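Ferric uptake regulation protein (Helicobacter pylori, PDB 2XIG) probably represses iron-regulated genes as a homodimer that binds their operators with ferrous iron as cofactor, and holds zinc at three metal sites. Local coordinates at residues C[11-16]-C[74-79]; C[26-31]-C[65-70]; C[88-91]-C[96-99]; C[100-105]-C[143-148]. The protein carries 2 engineered substitutions. All coordinates share one frame; numbering follows the deposited sequence.

Contact 1 (C[11-16]-C[74-79]); sequences LERLRM and ENFISV. Engineered in segment 74-79: Ser78 (natural residue Cys).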
# COMPACT_ATOMS: atom_id res chain seq x y z
N LEU C 11 -8.01 13.76 -35.63
CA LEU C 11 -7.42 15.10 -35.56
C LEU C 11 -8.36 16.20 -36.07
O LEU C 11 -8.31 17.33 -35.60
CB LEU C 11 -6.08 15.15 -36.29
CG LEU C 11 -4.98 14.33 -35.61
CD1 LEU C 11 -3.70 14.39 -36.40
CD2 LEU C 11 -4.73 14.81 -34.17
N GLU C 12 -9.22 15.88 -37.04
CA GLU C 12 -10.19 16.88 -37.50
C GLU C 12 -11.29 17.09 -36.46
O GLU C 12 -11.70 18.23 -36.20
CB GLU C 12 -10.78 16.52 -38.87
CG GLU C 12 -11.92 17.44 -39.32
CD GLU C 12 -11.51 18.90 -39.56
OE1 GLU C 12 -12.40 19.77 -39.57
OE2 GLU C 12 -10.30 19.18 -39.73
N ARG C 13 -11.78 16.01 -35.87
CA ARG C 13 -12.69 16.13 -34.73
C ARG C 13 -12.03 16.93 -33.61
O ARG C 13 -12.69 17.71 -32.92
CB ARG C 13 -13.10 14.76 -34.20
CG ARG C 13 -14.01 13.98 -35.13
CD ARG C 13 -14.76 12.88 -34.39
NE ARG C 13 -13.88 11.81 -33.91
CZ ARG C 13 -13.56 11.62 -32.64
NH1 ARG C 13 -14.05 12.41 -31.68
NH2 ARG C 13 -12.75 10.62 -32.31
N LEU C 14 -10.73 16.75 -33.45
CA LEU C 14 -10.00 17.51 -32.43
C LEU C 14 -10.02 19.00 -32.77
O LEU C 14 -10.33 19.82 -31.92
CB LEU C 14 -8.56 17.02 -32.32
CG LEU C 14 -7.71 17.79 -31.31
CD1 LEU C 14 -8.34 17.73 -29.92
CD2 LEU C 14 -6.28 17.25 -31.27
N ARG C 15 -9.68 19.33 -34.01
CA ARG C 15 -9.69 20.72 -34.48
C ARG C 15 -11.06 21.35 -34.26
O ARG C 15 -11.17 22.49 -33.81
CB ARG C 15 -9.31 20.80 -35.96
CG ARG C 15 -9.04 22.22 -36.46
CD ARG C 15 -8.94 22.26 -37.98
NE ARG C 15 -10.22 21.95 -38.61
CZ ARG C 15 -11.18 22.84 -38.80
NH1 ARG C 15 -11.01 24.11 -38.42
NH2 ARG C 15 -12.32 22.48 -39.37
N MET C 16 -12.11 20.60 -34.57
CA MET C 16 -13.46 21.11 -34.39
C MET C 16 -13.80 21.33 -32.92
O MET C 16 -14.47 22.30 -32.57
CB MET C 16 -14.47 20.18 -35.06
CG MET C 16 -14.38 20.22 -36.58
SD MET C 16 -14.82 21.84 -37.24
CE MET C 16 -16.60 21.79 -37.06
N GLU C 74 -12.83 15.16 -23.12
CA GLU C 74 -13.56 15.18 -24.39
C GLU C 74 -13.56 13.83 -25.13
O GLU C 74 -13.94 13.76 -26.30
CB GLU C 74 -13.00 16.27 -25.31
CG GLU C 74 -13.12 17.70 -24.75
CD GLU C 74 -14.56 18.11 -24.51
OE1 GLU C 74 -15.44 17.77 -25.33
OE2 GLU C 74 -14.83 18.77 -23.48
N ASN C 75 -13.12 12.78 -24.45
CA ASN C 75 -13.21 11.41 -24.96
C ASN C 75 -12.36 11.08 -26.19
O ASN C 75 -12.72 10.19 -26.96
CB ASN C 75 -14.67 11.02 -25.19
CG ASN C 75 -15.48 11.00 -23.91
OD1 ASN C 75 -14.95 11.18 -22.81
ND2 ASN C 75 -16.78 10.78 -24.03
N PHE C 76 -11.25 11.78 -26.36
CA PHE C 76 -10.30 11.44 -27.42
C PHE C 76 -9.36 10.32 -26.97
O PHE C 76 -8.80 9.60 -27.79
CB PHE C 76 -9.50 12.66 -27.88
CG PHE C 76 -10.31 13.64 -28.69
CD1 PHE C 76 -10.55 13.41 -30.03
CD2 PHE C 76 -10.83 14.78 -28.10
CE1 PHE C 76 -11.30 14.31 -30.77
CE2 PHE C 76 -11.58 15.68 -28.84
CZ PHE C 76 -11.82 15.44 -30.18
N ILE C 77 -9.20 10.20 -25.66
CA ILE C 77 -8.33 9.18 -25.07
C ILE C 77 -9.01 8.59 -23.84
O ILE C 77 -9.93 9.21 -23.28
CB ILE C 77 -6.94 9.76 -24.70
CG1 ILE C 77 -7.05 10.78 -23.56
CG2 ILE C 77 -6.27 10.38 -25.91
CD1 ILE C 77 -5.71 11.41 -23.14
N SER C 78 -8.57 7.40 -23.43
CA SER C 78 -9.07 6.73 -22.23
C SER C 78 -7.92 6.60 -21.24
O SER C 78 -6.77 6.43 -21.64
CB SER C 78 -9.56 5.33 -22.57
OG SER C 78 -10.30 5.32 -23.78
N VAL C 79 -8.26 6.65 -19.95
CA VAL C 79 -7.28 6.46 -18.88
C VAL C 79 -7.53 5.17 -18.09
O VAL C 79 -8.67 4.78 -17.85
CB VAL C 79 -7.24 7.69 -17.91
CG1 VAL C 79 -8.57 7.84 -17.17
CG2 VAL C 79 -6.08 7.58 -16.93
O HOH W 1 -12.51 9.26 -29.59
O HOH W 2 -13.96 12.42 -28.83
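Phe76 pushes the rim of its ring against the backbone of helix 7-20, with CZ 3.6 Å from Leu14 CA. On one ring face lies the Leu14 methyl CD1, 4.2 Å from the centroid and 19° off the normal, a CH-pi contact. Leu14 reaches that face because its CG stands anti to the backbone N (chi1 178°), beside the carbonyl carbon. Over the centre of the opposite face sits water 2. Arg13 runs past the ring in the opposite direction: its CB is in plane at the ring edge, the chain bends at chi3, and NH1 comes within 3.5 Å of Phe76 CE1. The guanidinium and ring planes lie within 10° of each other, but NH1 approaches the ring obliquely. Two waters join the arginine to the backbone of the facing turn. Water 2 accepts from Arg13 NH1 (2.9 Å) and donates to Glu74 O, and water 1 accepts from Arg13 NH2 and donates to Asn75 O (2.8 Å). That turn is the Schellman motif ending helix 61-73, with Asn75 at positive phi as the C-prime residue. Ile10 and Ser17 of helix 7-20 also touch Phe76, and Arg13 NE forms a salt bridge with Glu5. Helix 7-20, by similarity in the DNA-binding region, thus meets the helix-to-strand turn through a ring with a leucine methyl on one face and a water over the other, and the guanidinium reaches the carbonyls through water.

Contact 2 (C[26-31]-C[65-70]); sequences SKQREE and YRILNF
Ile67 drives its CD1 methyl between the side chain of Gln28 and the backbone of Arg29, and this is the tight part of the contact. CD1 lies 3.6 Å from Gln28 CG and 3.8 Å from Arg29 CA, while the other branch, CG2, lies against Arg29 CG at 4.1 Å. With CG1 anti to the carbonyl carbon (chi1 -73°), the longer branch of Ile67 extends to helix 27-38, and Val32 of that helix touches the same side chain. Gln28 is extended beyond CG; its aliphatic part covers the methyl, and OE1, which passes 3.7 Å from Ile67 CD1, is hydrogen-bonded to Ser63 OG. Both helices lie in the probable DNA-binding region, in a family of the helix-turn-helix clan, and Ser26 begins helix 27-38 as its N-cap, with OG accepting from Arg29 N at 3.0 Å. Toward Phe70 the packing is looser. Arg29 CZ is 5.8 Å from the centroid of the Phe70 ring, a long cation-pi approach that is at most weakly attractive. The arginine bends at chi3, one face of its guanidinium lies over Ser26 OG, and NH1 is hydrogen-bonded to Lys24 O.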
# COMPACT_ATOMS: atom_id res chain seq x y z
N SER C 26 -2.86 23.57 -31.47
CA SER C 26 -1.43 23.43 -31.24
C SER C 26 -0.96 22.12 -31.83
O SER C 26 -1.64 21.10 -31.73
CB SER C 26 -1.10 23.50 -29.75
OG SER C 26 -1.29 22.24 -29.11
N LYS C 27 0.21 22.15 -32.45
CA LYS C 27 0.81 20.93 -32.97
C LYS C 27 1.11 19.95 -31.84
O LYS C 27 0.99 18.74 -32.00
CB LYS C 27 2.07 21.25 -33.79
CG LYS C 27 1.78 21.83 -35.18
N GLN C 28 1.49 20.47 -30.67
CA GLN C 28 1.79 19.59 -29.53
C GLN C 28 0.59 18.74 -29.12
O GLN C 28 0.73 17.55 -28.84
CB GLN C 28 2.31 20.38 -28.33
CG GLN C 28 2.53 19.52 -27.10
CD GLN C 28 3.12 20.30 -25.94
OE1 GLN C 28 3.09 19.85 -24.79
NE2 GLN C 28 3.67 21.47 -26.24
N ARG C 29 -0.58 19.36 -29.06
CA ARG C 29 -1.78 18.62 -28.70
C ARG C 29 -2.08 17.52 -29.73
O ARG C 29 -2.48 16.41 -29.38
CB ARG C 29 -2.97 19.57 -28.55
CG ARG C 29 -4.27 18.88 -28.21
CD ARG C 29 -5.43 19.85 -28.20
NE ARG C 29 -5.30 20.92 -27.20
CZ ARG C 29 -5.12 22.20 -27.49
NH1 ARG C 29 -5.04 22.61 -28.76
NH2 ARG C 29 -5.02 23.09 -26.52
N GLU C 30 -1.89 17.84 -31.01
CA GLU C 30 -2.04 16.86 -32.08
C GLU C 30 -0.97 15.77 -31.95
O GLU C 30 -1.23 14.61 -32.23
CB GLU C 30 -1.95 17.54 -33.46
CG GLU C 30 -3.03 18.59 -33.72
CD GLU C 30 -2.93 19.24 -35.10
OE1 GLU C 30 -3.93 19.85 -35.53
OE2 GLU C 30 -1.87 19.14 -35.75
N GLU C 31 0.22 16.15 -31.51
CA GLU C 31 1.29 15.17 -31.34
C GLU C 31 0.98 14.16 -30.23
O GLU C 31 1.28 12.97 -30.37
CB GLU C 31 2.63 15.87 -31.08
CG GLU C 31 3.84 14.96 -31.30
CD GLU C 31 3.84 14.32 -32.68
OE1 GLU C 31 3.36 14.96 -33.64
OE2 GLU C 31 4.32 13.17 -32.81
N TYR C 65 0.28 17.08 -19.19
CA TYR C 65 -0.84 16.78 -18.29
C TYR C 65 -2.07 17.58 -18.67
O TYR C 65 -3.17 17.03 -18.75
CB TYR C 65 -0.48 17.05 -16.82
CG TYR C 65 0.04 15.83 -16.10
CD1 TYR C 65 -0.80 15.03 -15.34
CD2 TYR C 65 1.38 15.45 -16.23
CE1 TYR C 65 -0.32 13.90 -14.69
CE2 TYR C 65 1.86 14.32 -15.60
CZ TYR C 65 1.02 13.56 -14.83
OH TYR C 65 1.51 12.44 -14.20
N ARG C 66 -1.89 18.89 -18.88
CA ARG C 66 -3.00 19.75 -19.27
C ARG C 66 -3.69 19.24 -20.54
O ARG C 66 -4.91 19.15 -20.61
CB ARG C 66 -2.51 21.18 -19.47
CG ARG C 66 -3.59 22.15 -19.89
CD ARG C 66 -3.04 23.57 -20.04
NE ARG C 66 -2.18 23.89 -18.91
CZ ARG C 66 -0.88 24.16 -18.99
NH1 ARG C 66 -0.27 24.20 -20.17
NH2 ARG C 66 -0.19 24.42 -17.89
N ILE C 67 -2.88 18.91 -21.55
CA ILE C 67 -3.38 18.31 -22.78
C ILE C 67 -4.13 17.00 -22.53
O ILE C 67 -5.22 16.79 -23.08
CB ILE C 67 -2.23 18.08 -23.78
CG1 ILE C 67 -1.76 19.41 -24.38
CG2 ILE C 67 -2.66 17.10 -24.88
CD1 ILE C 67 -0.50 19.28 -25.21
N LEU C 68 -3.54 16.12 -21.72
CA LEU C 68 -4.15 14.83 -21.41
C LEU C 68 -5.50 15.01 -20.72
O LEU C 68 -6.45 14.30 -21.03
CB LEU C 68 -3.21 13.99 -20.53
CG LEU C 68 -1.99 13.41 -21.25
CD1 LEU C 68 -1.03 12.73 -20.28
CD2 LEU C 68 -2.41 12.44 -22.34
N ASN C 69 -5.58 15.96 -19.80
CA ASN C 69 -6.84 16.22 -19.11
C ASN C 69 -7.95 16.65 -20.06
O ASN C 69 -9.09 16.21 -19.94
CB ASN C 69 -6.65 17.25 -17.99
CG ASN C 69 -5.86 16.69 -16.81
OD1 ASN C 69 -5.96 15.50 -16.50
ND2 ASN C 69 -5.08 17.54 -16.16
N PHE C 70 -7.63 17.53 -21.00
CA PHE C 70 -8.60 17.95 -22.01
C PHE C 70 -9.04 16.80 -22.91
O PHE C 70 -10.24 16.54 -23.09
CB PHE C 70 -8.03 19.06 -22.89
CG PHE C 70 -8.95 19.45 -24.03
CD1 PHE C 70 -8.82 18.87 -25.28
CD2 PHE C 70 -9.97 20.37 -23.82
CE1 PHE C 70 -9.68 19.21 -26.31
CE2 PHE C 70 -10.83 20.71 -24.86
CZ PHE C 70 -10.68 20.13 -26.10

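Contact 3 (C[88-91]-C[96-99]); sequences RYEI and HHDH. With ZN (zinc ion), chain L; ZN (zinc ion), chain N.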
# COMPACT_ATOMS: atom_id res chain seq x y z
N ARG C 88 -2.33 5.46 -16.87
CA ARG C 88 -1.82 5.20 -18.21
C ARG C 88 -2.91 5.46 -19.25
O ARG C 88 -4.08 5.27 -18.96
CB ARG C 88 -1.23 3.79 -18.31
CG ARG C 88 0.13 3.69 -17.61
CD ARG C 88 0.83 2.38 -17.84
NE ARG C 88 2.27 2.58 -17.98
CZ ARG C 88 3.08 2.93 -16.99
NH1 ARG C 88 2.59 3.12 -15.78
NH2 ARG C 88 4.38 3.09 -17.21
N TYR C 89 -2.49 5.90 -20.42
CA TYR C 89 -3.43 6.43 -21.41
C TYR C 89 -3.40 5.68 -22.73
O TYR C 89 -2.38 5.11 -23.12
CB TYR C 89 -3.13 7.91 -21.67
CG TYR C 89 -3.44 8.82 -20.50
CD1 TYR C 89 -4.65 9.48 -20.42
CD2 TYR C 89 -2.51 9.02 -19.48
CE1 TYR C 89 -4.94 10.32 -19.36
CE2 TYR C 89 -2.79 9.84 -18.41
CZ TYR C 89 -4.01 10.49 -18.35
OH TYR C 89 -4.30 11.31 -17.30
N GLU C 90 -4.53 5.69 -23.43
CA GLU C 90 -4.61 5.08 -24.73
C GLU C 90 -5.63 5.82 -25.57
O GLU C 90 -6.51 6.53 -25.05
CB GLU C 90 -5.01 3.62 -24.61
CG GLU C 90 -6.31 3.42 -23.86
CD GLU C 90 -6.69 1.95 -23.73
OE1 GLU C 90 -6.49 1.20 -24.70
OE2 GLU C 90 -7.19 1.57 -22.65
N ILE C 91 -5.52 5.66 -26.88
CA ILE C 91 -6.45 6.29 -27.80
C ILE C 91 -7.84 5.69 -27.58
O ILE C 91 -7.97 4.49 -27.33
CB ILE C 91 -5.96 6.11 -29.26
CG1 ILE C 91 -6.61 7.11 -30.21
CG2 ILE C 91 -6.11 4.65 -29.71
CD1 ILE C 91 -6.17 8.55 -29.98
N HIS C 96 -14.10 -2.05 -27.42
CA HIS C 96 -14.19 -2.18 -25.96
C HIS C 96 -13.33 -3.31 -25.45
O HIS C 96 -13.35 -4.41 -25.99
CB HIS C 96 -15.61 -2.46 -25.48
CG HIS C 96 -15.66 -2.86 -24.05
ND1 HIS C 96 -15.54 -1.94 -23.02
CD2 HIS C 96 -15.75 -4.07 -23.45
CE1 HIS C 96 -15.57 -2.57 -21.86
NE2 HIS C 96 -15.70 -3.86 -22.10
N HIS C 97 -12.59 -3.05 -24.38
CA HIS C 97 -11.83 -4.12 -23.76
C HIS C 97 -11.61 -3.79 -22.29
O HIS C 97 -11.69 -2.64 -21.86
CB HIS C 97 -10.48 -4.28 -24.43
CG HIS C 97 -9.64 -3.04 -24.37
ND1 HIS C 97 -9.74 -2.03 -25.30
CD2 HIS C 97 -8.73 -2.63 -23.46
CE1 HIS C 97 -8.91 -1.06 -24.98
NE2 HIS C 97 -8.29 -1.40 -23.87
N ASP C 98 -11.31 -4.84 -21.54
CA ASP C 98 -11.00 -4.70 -20.13
C ASP C 98 -9.53 -4.99 -19.95
O ASP C 98 -8.83 -5.22 -20.93
CB ASP C 98 -11.87 -5.67 -19.38
CG ASP C 98 -13.34 -5.46 -19.70
OD1 ASP C 98 -13.86 -4.40 -19.32
OD2 ASP C 98 -13.95 -6.34 -20.34
N HIS C 99 -9.04 -4.98 -18.71
CA HIS C 99 -7.60 -5.00 -18.52
C HIS C 99 -7.09 -5.99 -17.50
O HIS C 99 -7.65 -6.12 -16.41
CB HIS C 99 -7.10 -3.61 -18.13
CG HIS C 99 -7.37 -2.57 -19.16
ND1 HIS C 99 -8.50 -1.78 -19.15
CD2 HIS C 99 -6.66 -2.19 -20.25
CE1 HIS C 99 -8.46 -0.95 -20.17
NE2 HIS C 99 -7.35 -1.18 -20.85
ZN ZN L . -6.80 -0.43 -22.74
ZN ZN N . -15.84 -5.36 -20.57
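The backbones of 88-91 and 96-99 stay well apart, the nearest CA atoms being those of Glu90 and His97 at 11.7 Å, and a zinc ion fills the gap between their side chains. Glu90 comes from one direction and grips the metal with both carboxylate oxygens unequally, OE2 at 2.0 Å and OE1 at 2.6 Å from the zinc. From the other direction His97 NE2 and His99 NE2 each bind the zinc ion at 2.1 Å. Glu90 and His97 both place CG between the backbone N and the carbonyl carbon, which points the two groups at each other. The carboxylate is turned 56° from the His97 ring and 60° from the His99 ring, and its oxygens lie near the edges of those rings. In the second shell, Lys94 NZ is hydrogen-bonded to Glu90 OE1, and His97 ND1 is paired with Glu95 O, which fixes the rotation of that imidazole. The alternate residues His96 and Asp98 serve a second zinc ion, bound by His96 NE2 and by both Asp98 oxygens, with Glu117 and His134 completing it. His42 completes the first, a metal site of this Fur-family protein that links what are by similarity the DNA-binding and dimerization regions.

Contact 4 (C[100-105]-C[143-148]); sequences IICLHC and KECQES. With ZN (zinc ion), chain M.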
# COMPACT_ATOMS: atom_id res chain seq x y z
N ILE C 100 -6.00 -6.65 -17.87
CA ILE C 100 -5.21 -7.45 -16.95
C ILE C 100 -3.93 -6.66 -16.67
O ILE C 100 -3.32 -6.12 -17.59
CB ILE C 100 -4.87 -8.81 -17.60
CG1 ILE C 100 -6.13 -9.68 -17.64
CG2 ILE C 100 -3.75 -9.52 -16.87
CD1 ILE C 100 -6.10 -10.77 -18.71
N ILE C 101 -3.52 -6.58 -15.41
CA ILE C 101 -2.34 -5.80 -15.04
C ILE C 101 -1.45 -6.64 -14.14
O ILE C 101 -1.91 -7.16 -13.13
CB ILE C 101 -2.72 -4.50 -14.27
CG1 ILE C 101 -3.73 -3.66 -15.07
CG2 ILE C 101 -1.47 -3.69 -13.92
CD1 ILE C 101 -5.16 -3.88 -14.63
N CYS C 102 -0.18 -6.77 -14.50
CA CYS C 102 0.75 -7.56 -13.71
C CYS C 102 1.25 -6.74 -12.52
O CYS C 102 1.78 -5.65 -12.69
CB CYS C 102 1.95 -8.01 -14.55
SG CYS C 102 3.12 -8.96 -13.56
N LEU C 103 1.08 -7.29 -11.33
CA LEU C 103 1.49 -6.60 -10.11
C LEU C 103 3.00 -6.47 -9.96
O LEU C 103 3.48 -5.67 -9.15
CB LEU C 103 0.94 -7.33 -8.88
CG LEU C 103 -0.57 -7.23 -8.73
CD1 LEU C 103 -1.08 -8.38 -7.89
CD2 LEU C 103 -0.96 -5.88 -8.12
N HIS C 104 3.75 -7.26 -10.71
CA HIS C 104 5.20 -7.27 -10.54
C HIS C 104 5.89 -6.35 -11.55
O HIS C 104 6.73 -5.54 -11.16
CB HIS C 104 5.76 -8.69 -10.62
CG HIS C 104 7.22 -8.78 -10.30
ND1 HIS C 104 7.74 -8.39 -9.08
CD2 HIS C 104 8.28 -9.19 -11.04
CE1 HIS C 104 9.05 -8.57 -9.08
NE2 HIS C 104 9.40 -9.06 -10.26
N CYS C 105 5.52 -6.46 -12.82
CA CYS C 105 6.20 -5.71 -13.87
C CYS C 105 5.35 -4.58 -14.47
O CYS C 105 5.84 -3.78 -15.25
CB CYS C 105 6.70 -6.64 -14.98
SG CYS C 105 5.39 -7.21 -16.12
N LYS C 143 2.90 -14.22 -17.14
CA LYS C 143 3.72 -15.34 -17.56
C LYS C 143 5.21 -15.03 -17.43
O LYS C 143 5.96 -15.85 -16.91
CB LYS C 143 3.39 -15.70 -19.02
CG LYS C 143 4.14 -16.90 -19.54
CD LYS C 143 3.78 -17.18 -20.98
CE LYS C 143 4.48 -18.43 -21.51
NZ LYS C 143 5.96 -18.29 -21.46
N GLU C 144 5.62 -13.86 -17.90
CA GLU C 144 7.04 -13.54 -17.95
C GLU C 144 7.68 -13.39 -16.56
O GLU C 144 8.82 -13.81 -16.35
CB GLU C 144 7.28 -12.27 -18.79
CG GLU C 144 7.15 -12.48 -20.31
CD GLU C 144 5.72 -12.80 -20.75
OE1 GLU C 144 4.77 -12.23 -20.17
OE2 GLU C 144 5.55 -13.61 -21.68
N CYS C 145 6.94 -12.81 -15.62
CA CYS C 145 7.44 -12.65 -14.25
C CYS C 145 7.45 -13.96 -13.46
O CYS C 145 8.24 -14.11 -12.52
CB CYS C 145 6.63 -11.59 -13.49
SG CYS C 145 6.92 -9.93 -14.09
N GLN C 146 6.58 -14.89 -13.82
CA GLN C 146 6.54 -16.19 -13.15
C GLN C 146 7.71 -17.06 -13.58
O GLN C 146 8.04 -18.04 -12.92
CB GLN C 146 5.22 -16.92 -13.42
CG GLN C 146 4.03 -16.43 -12.60
CD GLN C 146 2.77 -17.23 -12.88
OE1 GLN C 146 1.97 -16.87 -13.75
NE2 GLN C 146 2.60 -18.33 -12.17
N GLU C 147 8.34 -16.72 -14.70
CA GLU C 147 9.45 -17.54 -15.19
C GLU C 147 10.55 -17.63 -14.14
O GLU C 147 10.95 -16.63 -13.54
CB GLU C 147 10.01 -16.98 -16.51
CG GLU C 147 9.15 -17.28 -17.72
CD GLU C 147 9.03 -18.77 -18.00
OE1 GLU C 147 10.05 -19.48 -17.88
OE2 GLU C 147 7.91 -19.22 -18.35
N SER C 148 11.03 -18.85 -13.90
CA SER C 148 12.12 -19.06 -12.96
C SER C 148 13.42 -18.62 -13.60
O SER C 148 13.60 -18.77 -14.81
CB SER C 148 12.21 -20.53 -12.56
OG SER C 148 13.45 -20.81 -11.95
ZN ZN M . 4.88 -9.25 -15.13
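Cys145 reaches from the short helical turn at 143-146 to the end of strand 98-102, and its side chain carries nearly the whole contact. Its CB lies 3.8 Å from His104 CD2. With SG anti to the carbonyl carbon (chi1 -70°), the sulfur then meets four groups. Cys145 SG binds the zinc ion at 2.4 Å, touches Cys105 CB at 3.4 Å, lies 4.0 Å from Cys102 SG, and approaches the edge of the His104 imidazole in the ring plane, 3.4 Å from CD2. This is a sulfur-aromatic contact at the edge, 88° off the ring normal. Cys102 SG and Cys105 SG bind the same zinc, and Cys142 supplies the fourth sulfur, which makes a Cys4 site of two CxxC pairs within the region assigned by similarity to dimerization. The first pair is shaped by its own turn: Cys102 SG accepts from His104 N at 3.4 Å and from Cys105 N at 3.5 Å, the latter nearly straight at 170°. Two N-H groups aimed at one thiolate would probably temper its negative charge and hold the loop around the metal. Other subunits pack against this site. Cys145 O accepts from Lys130 NZ of the second subunit, whose Ile132 packs on His104, and Trp141 of the fourth subunit meets the His104 ring edge-to-face.

Overall arrangement
From the N terminus, helix 7-20 is joined in contact 1 to the turn leading into strand 77-82, closing a long, mostly helical loop. Contact 2 falls within that loop and packs helix 27-38 against helix 61-73; the two touch, among other places, through Leu14, which meets both Arg29 and Phe70. Contact 3 follows in series: strand 86-91, paired with strand 77-82, meets the start of strand 98-102 through zinc across a loop of four residues. Contact 4 opens directly after it on the same strand and closes a longer loop to the C-terminal turn. Contacts 1 and 2 lie across the chain's centre from contact 4, and no pair crosses.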